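Local coordinates for protein 303aa long hypothetical esterase (Sulfolobus tokodaii, PDB 3AIN) that hydrolyses carboxylic esters, as a thermostable carboxylesterase resembling hormone-sensitive lipase, from a thermoacidophilic archaeon, at residues V62-D67 and V81-T86; Y90-Y95 and V123-D128; D110-A115 and F295-P300. The protein carries 1 engineered substitution. All coordinates share one frame; numbering follows the deposited sequence.

Contact 1: V62-D67 and V81-T86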
loop_
_atom_site.group_PDB
_atom_site.type_symbol
_atom_site.label_atom_id
_atom_site.label_comp_id
_atom_site.label_asym_id
_atom_site.label_seq_id
_atom_site.Cartn_x
_atom_site.Cartn_y
_atom_site.Cartn_z
ATOM N N VAL A 62 17.738 -12.097 -10.646
ATOM C CA VAL A 62 18.282 -10.887 -10.046
ATOM C C VAL A 62 19.669 -10.621 -10.631
ATOM O O VAL A 62 20.024 -11.206 -11.661
ATOM C CB VAL A 62 18.329 -10.975 -8.490
ATOM C CG1 VAL A 62 16.893 -11.066 -7.923
ATOM C CG2 VAL A 62 19.158 -12.173 -8.032
ATOM N N GLY A 63 20.392 -9.668 -10.050
ATOM C CA GLY A 63 21.725 -9.298 -10.544
ATOM C C GLY A 63 22.802 -10.345 -10.332
ATOM O O GLY A 63 23.593 -10.624 -11.236
ATOM N N LYS A 64 22.908 -10.845 -9.102
ATOM C CA LYS A 64 23.987 -11.745 -8.678
ATOM C C LYS A 64 23.556 -12.266 -7.312
ATOM O O LYS A 64 22.808 -11.581 -6.634
ATOM C CB LYS A 64 25.290 -10.963 -8.507
ATOM C CG LYS A 64 26.413 -11.732 -7.847
ATOM C CD LYS A 64 27.733 -10.970 -7.984
ATOM C CE LYS A 64 28.388 -10.719 -6.631
ATOM N NZ LYS A 64 29.296 -11.828 -6.212
ATOM N N ILE A 65 23.780 -13.552 -7.068
ATOM C CA ILE A 65 23.570 -14.142 -5.745
ATOM C C ILE A 65 24.865 -14.715 -5.180
ATOM O O ILE A 65 25.599 -15.435 -5.873
ATOM C CB ILE A 65 22.495 -15.245 -5.803
ATOM C CG1 ILE A 65 21.179 -14.659 -6.324
ATOM C CG2 ILE A 65 22.283 -15.870 -4.412
ATOM C CD1 ILE A 65 20.141 -15.705 -6.734
ATOM N N GLU A 66 25.056 -14.527 -3.877
ATOM C CA GLU A 66 26.192 -15.114 -3.166
ATOM C C GLU A 66 25.697 -15.722 -1.852
ATOM O O GLU A 66 25.020 -15.045 -1.084
ATOM C CB GLU A 66 27.190 -13.995 -2.840
ATOM C CG GLU A 66 28.625 -14.395 -2.934
ATOM C CD GLU A 66 29.540 -13.226 -2.679
ATOM O OE1 GLU A 66 29.105 -12.071 -2.928
ATOM O OE2 GLU A 66 30.615 -13.452 -2.077
ATOM N N ASP A 67 26.175 -16.916 -1.515
ATOM C CA ASP A 67 25.942 -17.465 -0.183
ATOM C C ASP A 67 27.139 -17.161 0.711
ATOM O O ASP A 67 28.288 -17.345 0.303
ATOM C CB ASP A 67 25.694 -18.968 -0.248
ATOM C CG ASP A 67 24.270 -19.304 -0.669
ATOM O OD1 ASP A 67 23.457 -18.368 -0.707
ATOM O OD2 ASP A 67 23.919 -20.496 -0.754
ATOM N N VAL A 81 22.920 -13.532 -0.131
ATOM C CA VAL A 81 22.977 -12.137 -0.523
ATOM C C VAL A 81 22.470 -12.003 -1.955
ATOM O O VAL A 81 22.956 -12.688 -2.861
ATOM C CB VAL A 81 24.431 -11.623 -0.491
ATOM C CG1 VAL A 81 24.487 -10.146 -0.906
ATOM C CG2 VAL A 81 25.050 -11.859 0.898
ATOM N N TYR A 82 21.429 -11.198 -2.141
ATOM C CA TYR A 82 20.843 -10.975 -3.489
ATOM C C TYR A 82 21.178 -9.539 -3.903
ATOM O O TYR A 82 20.794 -8.568 -3.245
ATOM C CB TYR A 82 19.303 -11.138 -3.478
ATOM C CG TYR A 82 18.791 -12.467 -2.946
ATOM C CD1 TYR A 82 18.391 -13.488 -3.816
ATOM C CD2 TYR A 82 18.688 -12.700 -1.566
ATOM C CE1 TYR A 82 17.901 -14.711 -3.328
ATOM C CE2 TYR A 82 18.099 -13.862 -1.086
ATOM C CZ TYR A 82 17.767 -14.883 -1.962
ATOM O OH TYR A 82 17.242 -16.043 -1.478
ATOM N N TYR A 83 21.808 -9.401 -5.068
ATOM C CA TYR A 83 22.032 -8.080 -5.656
ATOM C C TYR A 83 20.990 -7.794 -6.733
ATOM O O TYR A 83 20.620 -8.682 -7.494
ATOM C CB TYR A 83 23.416 -8.045 -6.328
ATOM C CG TYR A 83 24.562 -8.085 -5.354
ATOM C CD1 TYR A 83 25.151 -6.911 -4.919
ATOM C CD2 TYR A 83 25.090 -9.287 -4.922
ATOM C CE1 TYR A 83 26.217 -6.929 -4.039
ATOM C CE2 TYR A 83 26.179 -9.314 -4.055
ATOM C CZ TYR A 83 26.726 -8.131 -3.621
ATOM O OH TYR A 83 27.793 -8.146 -2.747
ATOM N N PRO A 84 20.560 -6.541 -6.839
ATOM C CA PRO A 84 19.600 -6.208 -7.884
ATOM C C PRO A 84 20.317 -6.054 -9.217
ATOM O O PRO A 84 21.548 -6.166 -9.277
ATOM C CB PRO A 84 19.065 -4.852 -7.436
ATOM C CG PRO A 84 20.190 -4.240 -6.703
ATOM C CD PRO A 84 20.882 -5.381 -5.992
ATOM N N LYS A 85 19.538 -5.784 -10.263
ATOM C CA LYS A 85 20.064 -5.703 -11.619
ATOM C C LYS A 85 20.653 -4.319 -11.886
ATOM O O LYS A 85 21.256 -4.099 -12.930
ATOM C CB LYS A 85 18.957 -6.009 -12.645
ATOM C CG LYS A 85 18.207 -7.313 -12.452
ATOM C CD LYS A 85 16.697 -7.080 -12.652
ATOM C CE LYS A 85 15.982 -8.287 -13.242
ATOM N NZ LYS A 85 16.519 -8.635 -14.583
ATOM N N THR A 86 20.338 -3.359 -11.021
ATOM C CA THR A 86 20.797 -1.990 -11.175
ATOM C C THR A 86 22.241 -1.861 -10.718
ATOM O O THR A 86 22.767 -2.736 -10.015
ATOM C CB THR A 86 19.944 -1.014 -10.352
ATOM O OG1 THR A 86 19.960 -1.401 -8.967
ATOM C CG2 THR A 86 18.498 -0.997 -10.872
#
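Glu66 and Val81 exchange both of their backbone hydrogen bonds where strands 64-67 and 81-83 run antiparallel at 167°, their axes 4.9 Å apart at closest. Val81 N reaches Glu66 O at 2.8 Å, and Glu66 N returns to Val81 O at 3.0 Å. Farther along, Gly63 and Lys64 both face Tyr83 in a classic beta bulge. Lys64 O accepts from Tyr83 N at 2.9 Å in a nearly straight bond, whereas Gly63 N reaches Tyr83 O at 2.7 Å with a bent N-H...O angle of 137°.

The side chains divide between the two faces. With Lys64, Glu66, Val81 and Tyr83 on one side, the lysine lies alongside the tyrosine, pointing the same way, and its CE sits 3.7 Å from Tyr83 CE2. Lys64 CG stands anti to the backbone N (chi1 170°), and bends at chi3 and chi4 bring the chain round so that NZ makes a weak salt bridge to Glu66 OE1 at 3.3 Å. That carboxylate lies nearly coplanar with the Tyr83 ring and approaches its edge. Phe158 packs against Val81 and Tyr83 on this face.

On the other face Ile65 runs beside Tyr82, its CG1 coming to 3.9 Å from ring atom CD1, while a methyl of Val62 nears the ring's edge. Helix 110-120 packs against this side: Ile65 touches Arg114, and the hydroxyl of Tyr82 is hydrogen-bonded to Asp110. One face of the pair is thus held by the helix, while Lys64 remains exposed on the other. This is a beta hairpin at the edge of the central sheet of the alpha/beta hydrolase fold: strand 76-83 runs against the other strands, with 64-71 outermost beside it.

Contact 2: Y90-Y95 and V123-D128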
loop_
_atom_site.group_PDB
_atom_site.type_symbol
_atom_site.label_atom_id
_atom_site.label_comp_id
_atom_site.label_asym_id
_atom_site.label_seq_id
_atom_site.Cartn_x
_atom_site.Cartn_y
_atom_site.Cartn_z
ATOM N N TYR A 90 24.207 0.854 -3.126
ATOM C CA TYR A 90 22.906 0.299 -2.765
ATOM C C TYR A 90 22.540 0.659 -1.329
ATOM O O TYR A 90 23.414 0.885 -0.480
ATOM C CB TYR A 90 22.910 -1.229 -2.899
ATOM C CG TYR A 90 23.337 -1.750 -4.260
ATOM C CD1 TYR A 90 22.522 -1.565 -5.388
ATOM C CD2 TYR A 90 24.518 -2.458 -4.412
ATOM C CE1 TYR A 90 22.867 -2.081 -6.614
ATOM C CE2 TYR A 90 24.874 -3.003 -5.654
ATOM C CZ TYR A 90 24.053 -2.778 -6.754
ATOM O OH TYR A 90 24.350 -3.369 -7.954
ATOM N N GLY A 91 21.256 0.509 -1.016
ATOM C CA GLY A 91 20.834 0.217 0.343
ATOM C C GLY A 91 20.766 -1.279 0.539
ATOM O O GLY A 91 20.827 -2.034 -0.440
ATOM N N VAL A 92 20.816 -1.716 1.796
ATOM C CA VAL A 92 20.833 -3.148 2.116
ATOM C C VAL A 92 19.673 -3.461 3.058
ATOM O O VAL A 92 19.459 -2.743 4.040
ATOM C CB VAL A 92 22.139 -3.546 2.858
ATOM C CG1 VAL A 92 22.168 -5.052 3.113
ATOM C CG2 VAL A 92 23.368 -3.123 2.022
ATOM N N LEU A 93 18.869 -4.458 2.683
ATOM C CA LEU A 93 17.754 -4.900 3.515
ATOM C C LEU A 93 18.124 -6.245 4.118
ATOM O O LEU A 93 18.470 -7.169 3.385
ATOM C CB LEU A 93 16.490 -5.094 2.638
ATOM C CG LEU A 93 15.318 -5.786 3.356
ATOM C CD1 LEU A 93 14.771 -4.845 4.481
ATOM C CD2 LEU A 93 14.186 -6.112 2.346
ATOM N N VAL A 94 18.234 -6.300 5.450
ATOM C CA VAL A 94 18.473 -7.557 6.113
ATOM C C VAL A 94 17.127 -8.179 6.437
ATOM O O VAL A 94 16.276 -7.487 6.992
ATOM C CB VAL A 94 19.287 -7.381 7.396
ATOM C CG1 VAL A 94 19.515 -8.752 8.048
ATOM C CG2 VAL A 94 20.638 -6.706 7.036
ATOM N N TYR A 95 16.882 -9.349 5.839
ATOM C CA TYR A 95 15.548 -9.970 5.837
ATOM C C TYR A 95 15.506 -11.229 6.691
ATOM O O TYR A 95 16.381 -12.105 6.579
ATOM C CB TYR A 95 15.107 -10.316 4.400
ATOM C CG TYR A 95 13.633 -10.649 4.291
ATOM C CD1 TYR A 95 12.701 -9.631 4.231
ATOM C CD2 TYR A 95 13.171 -11.956 4.476
ATOM C CE1 TYR A 95 11.344 -9.881 4.341
ATOM C CE2 TYR A 95 11.788 -12.225 4.541
ATOM C CZ TYR A 95 10.900 -11.182 4.490
ATOM O OH TYR A 95 9.540 -11.417 4.559
ATOM N N VAL A 123 20.204 -4.426 -2.205
ATOM C CA VAL A 123 20.775 -5.715 -1.816
ATOM C C VAL A 123 19.917 -6.259 -0.688
ATOM O O VAL A 123 19.625 -5.556 0.270
ATOM C CB VAL A 123 22.218 -5.540 -1.310
ATOM C CG1 VAL A 123 22.755 -6.851 -0.743
ATOM C CG2 VAL A 123 23.080 -5.046 -2.460
ATOM N N THR A 124 19.523 -7.513 -0.822
ATOM C CA THR A 124 18.766 -8.177 0.238
ATOM C C THR A 124 19.629 -9.284 0.795
ATOM O O THR A 124 20.164 -10.097 0.047
ATOM C CB THR A 124 17.461 -8.756 -0.330
ATOM O OG1 THR A 124 16.699 -7.671 -0.874
ATOM C CG2 THR A 124 16.640 -9.440 0.787
ATOM N N ILE A 125 19.659 -9.374 2.122
ATOM C CA ILE A 125 20.425 -10.408 2.788
ATOM C C ILE A 125 19.511 -11.227 3.677
ATOM O O ILE A 125 19.048 -10.775 4.723
ATOM C CB ILE A 125 21.596 -9.835 3.590
ATOM C CG1 ILE A 125 22.515 -9.075 2.621
ATOM C CG2 ILE A 125 22.380 -10.988 4.274
ATOM C CD1 ILE A 125 23.759 -8.473 3.320
ATOM N N SER A 126 19.280 -12.448 3.236
ATOM C CA SER A 126 18.319 -13.332 3.887
ATOM C C SER A 126 19.042 -14.211 4.880
ATOM O O SER A 126 19.987 -14.930 4.522
ATOM C CB SER A 126 17.609 -14.181 2.838
ATOM O OG SER A 126 16.671 -15.080 3.449
ATOM N N VAL A 127 18.605 -14.147 6.138
ATOM C CA VAL A 127 19.369 -14.726 7.263
ATOM C C VAL A 127 18.799 -16.095 7.696
ATOM O O VAL A 127 17.596 -16.232 7.930
ATOM C CB VAL A 127 19.364 -13.722 8.455
ATOM C CG1 VAL A 127 20.021 -14.319 9.689
ATOM C CG2 VAL A 127 20.027 -12.442 8.023
ATOM N N ASP A 128 19.667 -17.109 7.812
ATOM C CA ASP A 128 19.241 -18.450 8.255
ATOM C C ASP A 128 19.470 -18.558 9.777
ATOM O O ASP A 128 20.475 -19.124 10.250
ATOM C CB ASP A 128 20.027 -19.548 7.509
ATOM C CG ASP A 128 19.130 -20.619 6.849
ATOM O OD1 ASP A 128 17.889 -20.475 6.789
ATOM O OD2 ASP A 128 19.697 -21.563 6.244
HETATM O O HOH W 1 15.602 -15.366 6.157
#
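Val92 and Val123 begin a run of paired residues between parallel strands 92-95 and 123-127, the two strands of a beta-alpha-beta unit whose connection includes helix 110-120. Leu93 N to Val123 O and Ile125 N to Leu93 O, both 2.8 Å, alternate across the gap in the parallel pattern.

The tight part is the face of valines and isoleucine, which helix 139-153 covers. Val92 CG1 meets Ile125 CD1 at 3.8 Å, and Val94 CG1 meets Val127 CG2 at 3.7 Å; in Val92 and Val94 the touching methyl is the one anti to the backbone N (chi1 -177° in Val92), whereas Val127 answers with CG2. At the start of the strands Val123 CG2 presses on Tyr90 CD2 at 3.5 Å, the side chains crossing at about a right angle. Across the sheet, Leu93 and Tyr95 pack on helix 110-120, and the Tyr95 hydroxyl is hydrogen-bonded to Asp169, beside the probable nucleophile elbow.

On the Tyr95 and Ser126 face the C-terminal end is looser, and one water sits beside the strands. Val127 N reaches Tyr95 O, at a longer 3.1 Å; the water donates to Val127 O at 2.8 Å and lies 2.9 Å from Ser126 OG.

Contact 3: D110-A115 and F295-P300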
loop_
_atom_site.group_PDB
_atom_site.type_symbol
_atom_site.label_atom_id
_atom_site.label_comp_id
_atom_site.label_asym_id
_atom_site.label_seq_id
_atom_site.Cartn_x
_atom_site.Cartn_y
_atom_site.Cartn_z
ATOM N N ASP A 110 13.479 -18.177 -0.917
ATOM C CA ASP A 110 14.268 -17.648 -2.045
ATOM C C ASP A 110 13.426 -16.894 -3.106
ATOM O O ASP A 110 13.801 -15.806 -3.543
ATOM C CB ASP A 110 15.110 -18.774 -2.666
ATOM C CG ASP A 110 16.066 -18.278 -3.734
ATOM O OD1 ASP A 110 17.174 -17.804 -3.378
ATOM O OD2 ASP A 110 15.738 -18.451 -4.930
ATOM N N PRO A 111 12.253 -17.429 -3.484
ATOM C CA PRO A 111 11.441 -16.690 -4.463
ATOM C C PRO A 111 10.996 -15.335 -3.940
ATOM O O PRO A 111 11.039 -14.338 -4.675
ATOM C CB PRO A 111 10.228 -17.592 -4.674
ATOM C CG PRO A 111 10.741 -18.971 -4.377
ATOM C CD PRO A 111 11.728 -18.781 -3.228
ATOM N N LEU A 112 10.540 -15.297 -2.691
ATOM C CA LEU A 112 10.123 -14.016 -2.123
ATOM C C LEU A 112 11.286 -13.019 -2.025
ATOM O O LEU A 112 11.130 -11.858 -2.367
ATOM C CB LEU A 112 9.464 -14.224 -0.755
ATOM C CG LEU A 112 9.121 -12.917 -0.033
ATOM C CD1 LEU A 112 8.079 -12.108 -0.855
ATOM C CD2 LEU A 112 8.552 -13.214 1.377
ATOM N N CYS A 113 12.459 -13.458 -1.575
ATOM C CA CYS A 113 13.584 -12.518 -1.480
ATOM C C CYS A 113 14.048 -12.007 -2.846
ATOM O O CYS A 113 14.443 -10.862 -2.951
ATOM C CB CYS A 113 14.764 -13.131 -0.718
ATOM S SG CYS A 113 14.408 -13.310 1.068
ATOM N N ARG A 114 13.984 -12.846 -3.884
ATOM C CA ARG A 114 14.274 -12.346 -5.240
ATOM C C ARG A 114 13.274 -11.272 -5.654
ATOM O O ARG A 114 13.656 -10.207 -6.153
ATOM C CB ARG A 114 14.273 -13.489 -6.260
ATOM C CG ARG A 114 15.424 -14.479 -6.074
ATOM C CD ARG A 114 15.093 -15.757 -6.864
ATOM N NE ARG A 114 16.202 -16.702 -6.917
ATOM C CZ ARG A 114 17.110 -16.727 -7.891
ATOM N NH1 ARG A 114 17.066 -15.827 -8.868
ATOM N NH2 ARG A 114 18.096 -17.608 -7.855
ATOM N N ALA A 115 11.990 -11.515 -5.403
ATOM C CA ALA A 115 10.994 -10.533 -5.754
ATOM C C ALA A 115 11.160 -9.212 -4.998
ATOM O O ALA A 115 11.050 -8.144 -5.587
ATOM C CB ALA A 115 9.591 -11.090 -5.558
ATOM N N PHE A 295 -0.062 -13.933 3.132
ATOM C CA PHE A 295 -0.447 -13.682 1.739
ATOM C C PHE A 295 0.685 -13.135 0.870
ATOM O O PHE A 295 0.690 -13.333 -0.346
ATOM C CB PHE A 295 -1.678 -12.765 1.643
ATOM C CG PHE A 295 -1.360 -11.301 1.854
ATOM C CD1 PHE A 295 -1.214 -10.446 0.761
ATOM C CD2 PHE A 295 -1.342 -10.768 3.133
ATOM C CE1 PHE A 295 -0.904 -9.063 0.963
ATOM C CE2 PHE A 295 -1.037 -9.430 3.357
ATOM C CZ PHE A 295 -0.853 -8.557 2.263
ATOM N N VAL A 296 1.692 -12.520 1.488
ATOM C CA VAL A 296 2.795 -11.981 0.696
ATOM C C VAL A 296 3.690 -13.091 0.153
ATOM O O VAL A 296 4.203 -12.984 -0.967
ATOM C CB VAL A 296 3.618 -10.984 1.519
ATOM C CG1 VAL A 296 4.897 -10.579 0.749
ATOM C CG2 VAL A 296 2.757 -9.730 1.822
ATOM N N SER A 297 3.755 -14.210 0.870
ATOM C CA SER A 297 4.483 -15.393 0.379
ATOM C C SER A 297 3.828 -15.974 -0.853
ATOM O O SER A 297 4.479 -16.685 -1.635
ATOM C CB SER A 297 4.548 -16.463 1.478
ATOM O OG SER A 297 5.503 -16.073 2.444
ATOM N N PHE A 298 2.516 -15.791 -0.951
ATOM C CA PHE A 298 1.755 -16.333 -2.075
ATOM C C PHE A 298 1.546 -15.327 -3.208
ATOM O O PHE A 298 0.634 -15.496 -4.014
ATOM C CB PHE A 298 0.426 -16.902 -1.577
ATOM C CG PHE A 298 0.592 -17.928 -0.502
ATOM C CD1 PHE A 298 1.212 -19.135 -0.783
ATOM C CD2 PHE A 298 0.194 -17.666 0.793
ATOM C CE1 PHE A 298 1.474 -20.041 0.218
ATOM C CE2 PHE A 298 0.426 -18.586 1.796
ATOM C CZ PHE A 298 1.130 -19.739 1.519
ATOM N N PHE A 299 2.508 -14.413 -3.381
ATOM C CA PHE A 299 2.419 -13.373 -4.407
ATOM C C PHE A 299 2.182 -13.857 -5.837
ATOM O O PHE A 299 1.607 -13.124 -6.623
ATOM C CB PHE A 299 3.618 -12.409 -4.356
ATOM C CG PHE A 299 4.935 -13.051 -4.729
ATOM C CD1 PHE A 299 5.414 -12.978 -6.034
ATOM C CD2 PHE A 299 5.717 -13.674 -3.768
ATOM C CE1 PHE A 299 6.628 -13.561 -6.374
ATOM C CE2 PHE A 299 6.919 -14.299 -4.099
ATOM C CZ PHE A 299 7.383 -14.233 -5.411
ATOM N N PRO A 300 2.708 -15.041 -6.212
ATOM C CA PRO A 300 2.502 -15.456 -7.601
ATOM C C PRO A 300 1.030 -15.645 -7.936
ATOM O O PRO A 300 0.666 -15.620 -9.106
ATOM C CB PRO A 300 3.243 -16.806 -7.686
ATOM C CG PRO A 300 4.259 -16.748 -6.622
ATOM C CD PRO A 300 3.591 -15.977 -5.490
#
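Phe299 leans its ring against the start of helix 110-120, meeting Pro111, Leu112 and Ala115 with the atoms farthest from its backbone. CZ lies 3.8 Å from Ala115 CB and 3.7 Å from Pro111 O, while CE2 comes within 3.8 Å of Leu112 CA. The ring gets there because CG sits between the backbone N and the carbonyl carbon (chi1 67°). Within its own loop the ring has Pro300 CD over one face and Val296 O at its edge, in plane.

Leu112 reaches the other way. Its CG is anti to the backbone N, which carries the two methyls out to the loop: CD1 meets Val296 CG1 at 3.9 Å, the two side chains crossing at about a right angle, and also lies 4.1 Å from Phe299 CD2. CD2 nears Ser297 OG. Ile309 of helix 303-321 packs on both Leu112 and Phe299.

With an alanine at Phe299, Ala115 CB and the Pro111 backbone would probably lose their apolar neighbour and a gap would open beside Leu112.

Segment 295-300 belongs to the loop following the last strand of the sheet, the region that in alpha/beta hydrolases usually carries the catalytic histidine.

Contacts 1 and 2 belong to one sheet, centres about 10 Å apart: strand 76-83 lies next to 123-127, and Tyr82 N probably hydrogen-bonds Thr124 O at 2.8 Å. Contact 3 ties helix 110-120, which connects the strands of contact 2, to the loop before helix 303-321. The Tyr82 OH to Asp110 OD1 hydrogen bond (2.6 Å) joins contact 1 to that helix; contact 2 meets it by packing, Tyr95 OH lying 3.8 Å from Leu112 CD2. Contacts 2 and 3 come closest to the probable active site: Tyr95 touches the likely nucleophile elbow and Leu112 lies near it. The Ser297 side chain is about 5 Å from a phosphate, probably from the crystallisation medium, though such ions often mark pockets.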